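Local atomic coordinates of glutathione s-transferase I (Zea mays, PDB entry 1AXD), a protein that catalyses the transfer of glutathione to electrophilic compounds (EC 2.5.1.18) and serves in the detoxification of herbicides in maize. Residues 33-37 and 38-42; 47-50 and 51-55; 99-103 and 104-108. All coordinates share one frame; numbering follows the deposited sequence.

Contact 1: residues 33-37 and 38-42; sequences INFAT and AEHKS
Phe35 places CG anti to its carbonyl carbon (chi1 -78°) while His40 holds CG between its backbone N and carbonyl carbon (chi1 64°). Phe35 opens a type I beta turn that ends at Ala38, in the loop after strand 28-31 of the thioredoxin-like domain, and its ring meets that of His40, two residues past the turn's end. The pair is edge-to-face, with planes inclined at 53°: Phe35 CD1 lies 3.2 Å from His40 ND1. Lys41 CG sits over the centre of the opposite imidazole face, and His40 NE2 bonds to the backbone of the bound glutathione peptide. With an alanine here in place of the imidazole, the peptide is likely to lose one hydrogen bond and Phe35 the ring it meets. The turn is closed by Ala38 N to Phe35 O (3.0 Å), and an Asx turn, Ala36 N to Asn34 OD1, overlaps its start. Glu39 ties back twice to Asn34: its N reaches Asn34 O at 3.1 Å, and its extended side chain brings OE1 to Asn34 N in a weak bond. Beyond the turn, Glu39 O accepts from both Ser42 N and Ser42 OG, the hydroxyl at 2.7 Å and in the carbonyl plane.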
loop_
_atom_site.group_PDB
_atom_site.type_symbol
_atom_site.label_atom_id
_atom_site.label_comp_id
_atom_site.label_asym_id
_atom_site.label_seq_id
_atom_site.Cartn_x
_atom_site.Cartn_y
_atom_site.Cartn_z
ATOM N N ILE A 33 13.672 19.023 -3.908
ATOM C CA ILE A 33 13.775 19.238 -2.477
ATOM C C ILE A 33 15.146 18.745 -2.114
ATOM O O ILE A 33 15.469 17.601 -2.407
ATOM C CB ILE A 33 12.706 18.440 -1.711
ATOM C CG1 ILE A 33 11.305 18.887 -2.143
ATOM C CG2 ILE A 33 12.891 18.604 -0.186
ATOM C CD1 ILE A 33 10.900 20.258 -1.677
ATOM N N ASN A 34 15.967 19.618 -1.544
ATOM C CA ASN A 34 17.321 19.264 -1.168
ATOM C C ASN A 34 17.329 18.651 0.199
ATOM O O ASN A 34 16.779 19.234 1.125
ATOM C CB ASN A 34 18.191 20.516 -1.205
ATOM C CG ASN A 34 19.662 20.218 -1.047
ATOM O OD1 ASN A 34 20.087 19.071 -1.008
ATOM N ND2 ASN A 34 20.454 21.272 -0.944
ATOM N N PHE A 35 17.868 17.447 0.322
ATOM C CA PHE A 35 17.921 16.792 1.612
ATOM C C PHE A 35 19.110 17.299 2.365
ATOM O O PHE A 35 19.073 17.328 3.589
ATOM C CB PHE A 35 17.985 15.263 1.465
ATOM C CG PHE A 35 16.658 14.609 1.136
ATOM C CD1 PHE A 35 15.454 15.273 1.343
ATOM C CD2 PHE A 35 16.619 13.319 0.623
ATOM C CE1 PHE A 35 14.231 14.659 1.040
ATOM C CE2 PHE A 35 15.406 12.703 0.320
ATOM C CZ PHE A 35 14.214 13.376 0.529
ATOM N N ALA A 36 20.140 17.750 1.653
ATOM C CA ALA A 36 21.347 18.262 2.294
ATOM C C ALA A 36 21.085 19.438 3.233
ATOM O O ALA A 36 21.799 19.591 4.214
ATOM C CB ALA A 36 22.370 18.630 1.236
ATOM N N THR A 37 20.097 20.268 2.900
ATOM C CA THR A 37 19.740 21.429 3.711
ATOM C C THR A 37 18.466 21.185 4.470
ATOM O O THR A 37 17.839 22.136 4.890
ATOM C CB THR A 37 19.582 22.710 2.830
ATOM O OG1 THR A 37 18.632 22.474 1.785
ATOM C CG2 THR A 37 20.931 23.110 2.190
ATOM N N ALA A 38 18.085 19.918 4.643
ATOM C CA ALA A 38 16.865 19.538 5.364
ATOM C C ALA A 38 15.680 20.303 4.925
ATOM O O ALA A 38 14.824 20.602 5.737
ATOM C CB ALA A 38 17.062 19.655 6.877
ATOM N N GLU A 39 15.590 20.556 3.627
ATOM C CA GLU A 39 14.478 21.296 3.054
ATOM C C GLU A 39 13.169 20.539 3.262
ATOM O O GLU A 39 12.131 21.154 3.449
ATOM C CB GLU A 39 14.746 21.500 1.564
ATOM C CG GLU A 39 14.093 22.720 0.954
ATOM C CD GLU A 39 14.394 22.865 -0.528
ATOM O OE1 GLU A 39 15.586 22.796 -0.907
ATOM O OE2 GLU A 39 13.434 23.050 -1.313
ATOM N N HIS A 40 13.219 19.214 3.249
ATOM C CA HIS A 40 12.007 18.432 3.433
ATOM C C HIS A 40 11.450 18.548 4.794
ATOM O O HIS A 40 10.287 18.233 4.984
ATOM C CB HIS A 40 12.225 16.963 3.055
ATOM C CG HIS A 40 13.216 16.241 3.915
ATOM N ND1 HIS A 40 14.523 16.656 4.072
ATOM C CD2 HIS A 40 13.110 15.076 4.593
ATOM C CE1 HIS A 40 15.181 15.773 4.801
ATOM N NE2 HIS A 40 14.346 14.805 5.130
ATOM N N LYS A 41 12.254 19.047 5.729
ATOM C CA LYS A 41 11.828 19.220 7.110
ATOM C C LYS A 41 11.542 20.679 7.447
ATOM O O LYS A 41 11.548 21.039 8.612
ATOM C CB LYS A 41 12.881 18.652 8.061
ATOM C CG LYS A 41 13.065 17.151 7.957
ATOM C CD LYS A 41 11.732 16.453 8.107
ATOM C CE LYS A 41 11.884 14.954 8.354
ATOM N NZ LYS A 41 12.460 14.193 7.218
ATOM N N SER A 42 11.283 21.502 6.436
ATOM C CA SER A 42 10.987 22.906 6.660
ATOM C C SER A 42 9.494 23.107 6.856
ATOM O O SER A 42 8.715 22.274 6.417
ATOM C CB SER A 42 11.497 23.743 5.476
ATOM O OG SER A 42 10.876 23.374 4.249
#

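Contact 2: residues 47-50 and 51-55; sequences VRNP and FGQVP
Asn49 folds its side chain over the turn that it opens, and its amide works at both ends. OD1 takes the N-H of Phe51 at 3.2 Å, the pattern of an Asx turn, while ND2 gives to Gln53 O at 2.8 Å. CG stands anti to the backbone N (chi1 -167°), which sends the amide across the loop. Neither bond is ideally placed: Phe51 N approaches OD1 from above the carbonyl plane, and Gln53 O is tilted from the amide plane. The backbone adds Gly52 N to Asn49 O at 2.9 Å, closing a type I turn from Asn49 to Gly52. This tight part rests on buried Asn49 and Gly52 and on the three bonds; Phe65 of strand 62-65 packs on Asn49, Pro50 and Phe51 alike.

The other side is looser. Within the loop Phe51 CD2 lies 4.0 Å from Pro50 CG, and the Phe51 ring has Asn49 OD1 in plane at its edge. Both residues are partly exposed, and they also pack on a neighbouring subunit: Pro50 on its Val144, Phe51 on its Gln104. Phe51 is here reminiscent of the lock-and-key aromatic of alpha, mu and pi class dimers.

Beyond Gln53 come Val54 and Pro55, joined by a cis peptide bond as is usual before this proline in the family. Val54 bonds to the bound peptide through its backbone, and Gln53 NE2 does so through its side chain. An amide that both accepts and donates can therefore fix the backbone leading into the glutathione site, with its polar atoms satisfied inside the protein.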
loop_
_atom_site.group_PDB
_atom_site.type_symbol
_atom_site.label_atom_id
_atom_site.label_comp_id
_atom_site.label_asym_id
_atom_site.label_seq_id
_atom_site.Cartn_x
_atom_site.Cartn_y
_atom_site.Cartn_z
ATOM N N VAL A 47 3.610 21.622 5.543
ATOM C CA VAL A 47 2.203 21.889 5.278
ATOM C C VAL A 47 1.765 21.085 4.084
ATOM O O VAL A 47 0.573 21.000 3.823
ATOM C CB VAL A 47 1.896 23.394 5.082
ATOM C CG1 VAL A 47 2.333 24.182 6.321
ATOM C CG2 VAL A 47 2.571 23.935 3.832
ATOM N N ARG A 48 2.726 20.501 3.366
ATOM C CA ARG A 48 2.438 19.660 2.200
ATOM C C ARG A 48 2.468 18.216 2.659
ATOM O O ARG A 48 1.539 17.488 2.377
ATOM C CB ARG A 48 3.466 19.890 1.098
ATOM C CG ARG A 48 3.669 21.349 0.756
ATOM C CD ARG A 48 4.767 21.486 -0.250
ATOM N NE ARG A 48 5.260 22.851 -0.375
ATOM C CZ ARG A 48 6.549 23.174 -0.334
ATOM N NH1 ARG A 48 7.470 22.236 -0.164
ATOM N NH2 ARG A 48 6.924 24.432 -0.487
ATOM N N ASN A 49 3.512 17.820 3.383
ATOM C CA ASN A 49 3.612 16.461 3.906
ATOM C C ASN A 49 3.954 16.556 5.401
ATOM O O ASN A 49 5.082 16.902 5.744
ATOM C CB ASN A 49 4.681 15.664 3.148
ATOM C CG ASN A 49 4.620 14.161 3.431
ATOM O OD1 ASN A 49 3.980 13.713 4.364
ATOM N ND2 ASN A 49 5.302 13.387 2.610
ATOM N N PRO A 50 2.978 16.290 6.292
ATOM C CA PRO A 50 3.220 16.361 7.736
ATOM C C PRO A 50 4.246 15.403 8.210
ATOM O O PRO A 50 4.757 15.579 9.299
ATOM C CB PRO A 50 1.850 16.056 8.337
ATOM C CG PRO A 50 1.175 15.223 7.277
ATOM C CD PRO A 50 1.571 15.943 6.018
ATOM N N PHE A 51 4.535 14.373 7.423
ATOM C CA PHE A 51 5.537 13.383 7.800
ATOM C C PHE A 51 6.908 13.744 7.229
ATOM O O PHE A 51 7.779 12.897 7.182
ATOM C CB PHE A 51 5.105 11.984 7.358
ATOM C CG PHE A 51 3.859 11.472 8.049
ATOM C CD1 PHE A 51 3.928 10.909 9.318
ATOM C CD2 PHE A 51 2.620 11.519 7.414
ATOM C CE1 PHE A 51 2.781 10.400 9.944
ATOM C CE2 PHE A 51 1.475 11.012 8.032
ATOM C CZ PHE A 51 1.556 10.451 9.300
ATOM N N GLY A 52 7.045 14.971 6.731
ATOM C CA GLY A 52 8.306 15.461 6.202
ATOM C C GLY A 52 9.092 14.636 5.205
ATOM O O GLY A 52 10.278 14.396 5.393
ATOM N N GLN A 53 8.459 14.252 4.105
ATOM C CA GLN A 53 9.164 13.485 3.092
ATOM C C GLN A 53 8.612 13.733 1.736
ATOM O O GLN A 53 7.644 14.470 1.615
ATOM C CB GLN A 53 9.172 11.990 3.436
ATOM C CG GLN A 53 7.814 11.354 3.614
ATOM C CD GLN A 53 7.878 9.966 4.243
ATOM O OE1 GLN A 53 6.905 9.237 4.214
ATOM N NE2 GLN A 53 9.020 9.603 4.809
ATOM N N VAL A 54 9.279 13.210 0.711
ATOM C CA VAL A 54 8.837 13.378 -0.673
ATOM C C VAL A 54 8.433 12.041 -1.200
ATOM O O VAL A 54 8.993 11.043 -0.773
ATOM C CB VAL A 54 9.958 13.981 -1.576
ATOM C CG1 VAL A 54 10.333 15.396 -1.095
ATOM C CG2 VAL A 54 11.200 13.072 -1.581
ATOM N N PRO A 55 7.531 11.992 -2.195
ATOM C CA PRO A 55 6.862 13.108 -2.876
ATOM C C PRO A 55 5.721 13.768 -2.171
ATOM O O PRO A 55 5.226 13.244 -1.185
ATOM C CB PRO A 55 6.374 12.456 -4.163
ATOM C CG PRO A 55 5.949 11.115 -3.679
ATOM C CD PRO A 55 7.102 10.707 -2.776
#

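Contact 3: residues 99-103 and 104-108; sequences EVEAN and QYTAA
A wider pi-type turn at 101-103 interrupts the regular winding of helix 88-122, the long first helix of the all-helical C-terminal domain of this glutathione transferase. Thr106 N reaches five residues back to Glu101 O at 2.8 Å, nearly in line with that C=O. Tyr105 N makes the same kind of bond to Val100 O, though the position of that oxygen is less sure.

The side chains of Glu101 and Thr106 run next to each other and point the same way. The glutamate chain bends at CG (chi2 -100°), which brings OE2 to within 2.8 Å of Thr106 OG1. A chi1 of -56° sets OG1 anti to the threonine's carbonyl carbon, on the side of its backbone N, where it faces back up the helix to Glu101 O at 3.1 Å. OE2 further forms a salt bridge with Arg68 of the N-terminal domain. This buried carboxylate thus ties the helix to that domain, and the positive charge would probably stabilise its ionised form.

Tyr105 heads into the helical bundle. Its OH bonds to Thr171, and its ring meets His167 edge-to-face and Tyr145 of helix 128-151. On another side of the helix the side chains of Val100 and Gln104 pack near each other, and Val100 receives Phe51 of the second subunit, which makes this part of the dimer interface. Where the helix is more exposed, Ala107 CB sits 3.9 Å from Ala102 O and equally far from Asn103 O.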
loop_
_atom_site.group_PDB
_atom_site.type_symbol
_atom_site.label_atom_id
_atom_site.label_comp_id
_atom_site.label_asym_id
_atom_site.label_seq_id
_atom_site.Cartn_x
_atom_site.Cartn_y
_atom_site.Cartn_z
ATOM N N GLU A 99 -1.632 -3.233 -5.158
ATOM C CA GLU A 99 -1.159 -3.661 -3.852
ATOM C C GLU A 99 -0.033 -4.645 -3.964
ATOM O O GLU A 99 0.868 -4.611 -3.144
ATOM C CB GLU A 99 -2.308 -4.256 -3.037
ATOM C CG GLU A 99 -3.319 -3.253 -2.501
ATOM C CD GLU A 99 -2.706 -2.275 -1.519
ATOM O OE1 GLU A 99 -2.226 -2.715 -0.454
ATOM O OE2 GLU A 99 -2.706 -1.061 -1.814
ATOM N N VAL A 100 -0.072 -5.520 -4.961
ATOM C CA VAL A 100 0.996 -6.502 -5.160
ATOM C C VAL A 100 2.317 -5.805 -5.446
ATOM O O VAL A 100 3.330 -6.213 -4.903
ATOM C CB VAL A 100 0.673 -7.477 -6.316
ATOM C CG1 VAL A 100 1.890 -8.372 -6.613
ATOM C CG2 VAL A 100 -0.561 -8.337 -5.956
ATOM N N GLU A 101 2.307 -4.772 -6.288
ATOM C CA GLU A 101 3.521 -4.020 -6.608
ATOM C C GLU A 101 4.187 -3.556 -5.367
ATOM O O GLU A 101 5.383 -3.741 -5.215
ATOM C CB GLU A 101 3.171 -2.798 -7.451
ATOM C CG GLU A 101 4.330 -1.847 -7.692
ATOM C CD GLU A 101 4.308 -0.629 -6.775
ATOM O OE1 GLU A 101 3.254 0.050 -6.686
ATOM O OE2 GLU A 101 5.352 -0.343 -6.152
ATOM N N ALA A 102 3.405 -2.994 -4.456
ATOM C CA ALA A 102 3.927 -2.449 -3.217
ATOM C C ALA A 102 4.327 -3.452 -2.229
ATOM O O ALA A 102 5.392 -3.343 -1.676
ATOM C CB ALA A 102 2.894 -1.454 -2.612
ATOM N N ASN A 103 3.502 -4.462 -2.024
ATOM C CA ASN A 103 3.766 -5.487 -1.022
ATOM C C ASN A 103 4.475 -6.719 -1.478
ATOM O O ASN A 103 4.748 -7.582 -0.656
ATOM C CB ASN A 103 2.437 -5.891 -0.388
ATOM C CG ASN A 103 1.599 -4.696 0.007
ATOM O OD1 ASN A 103 0.411 -4.671 -0.225
ATOM N ND2 ASN A 103 2.229 -3.700 0.609
ATOM N N GLN A 104 4.789 -6.808 -2.767
ATOM C CA GLN A 104 5.441 -7.989 -3.314
ATOM C C GLN A 104 6.641 -7.684 -4.146
ATOM O O GLN A 104 7.743 -8.040 -3.769
ATOM C CB GLN A 104 4.439 -8.749 -4.175
ATOM C CG GLN A 104 4.498 -10.225 -4.027
ATOM C CD GLN A 104 4.016 -10.683 -2.676
ATOM O OE1 GLN A 104 2.968 -10.262 -2.208
ATOM N NE2 GLN A 104 4.776 -11.569 -2.051
ATOM N N TYR A 105 6.430 -7.026 -5.277
ATOM C CA TYR A 105 7.496 -6.703 -6.219
ATOM C C TYR A 105 8.494 -5.755 -5.674
ATOM O O TYR A 105 9.631 -6.143 -5.442
ATOM C CB TYR A 105 6.858 -6.142 -7.483
ATOM C CG TYR A 105 7.764 -5.938 -8.667
ATOM C CD1 TYR A 105 7.973 -6.960 -9.593
ATOM C CD2 TYR A 105 8.336 -4.698 -8.915
ATOM C CE1 TYR A 105 8.719 -6.746 -10.736
ATOM C CE2 TYR A 105 9.087 -4.474 -10.055
ATOM C CZ TYR A 105 9.275 -5.497 -10.962
ATOM O OH TYR A 105 10.015 -5.265 -12.094
ATOM N N THR A 106 8.089 -4.509 -5.468
ATOM C CA THR A 106 8.979 -3.490 -4.933
ATOM C C THR A 106 9.594 -3.902 -3.601
ATOM O O THR A 106 10.758 -3.619 -3.381
ATOM C CB THR A 106 8.242 -2.155 -4.798
ATOM O OG1 THR A 106 7.693 -1.802 -6.074
ATOM C CG2 THR A 106 9.190 -1.045 -4.318
ATOM N N ALA A 107 8.842 -4.600 -2.751
ATOM C CA ALA A 107 9.354 -5.059 -1.458
ATOM C C ALA A 107 10.585 -5.958 -1.619
ATOM O O ALA A 107 11.429 -5.984 -0.729
ATOM C CB ALA A 107 8.244 -5.792 -0.676
ATOM N N ALA A 108 10.670 -6.695 -2.724
ATOM C CA ALA A 108 11.803 -7.578 -2.959
ATOM C C ALA A 108 12.870 -6.811 -3.644
ATOM O O ALA A 108 14.039 -7.067 -3.412
ATOM C CB ALA A 108 11.367 -8.794 -3.802
#

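In the fold
Along the chain the three contacts come in series. Contacts 1 and 2 occupy the loops on either side of helix 43-46, between strands 28-31 and 56-59 of the thioredoxin-like domain. Their centres are 11 Å apart and they touch: Lys41 NZ lies 2.9 Å from Gly52 O, a probable hydrogen bond, and Phe35 CZ meets Val54 CG2. Both contribute residues to the glutathione site. Contact 3, on helix 88-122, is centred 22 Å from contact 2 and 28 Å from contact 1. Within a subunit it touches neither, yet across the dimer the loop of contact 2 in one subunit meets helix 88-122 of the other, so the binding loop of each subunit leans on its partner's long helix.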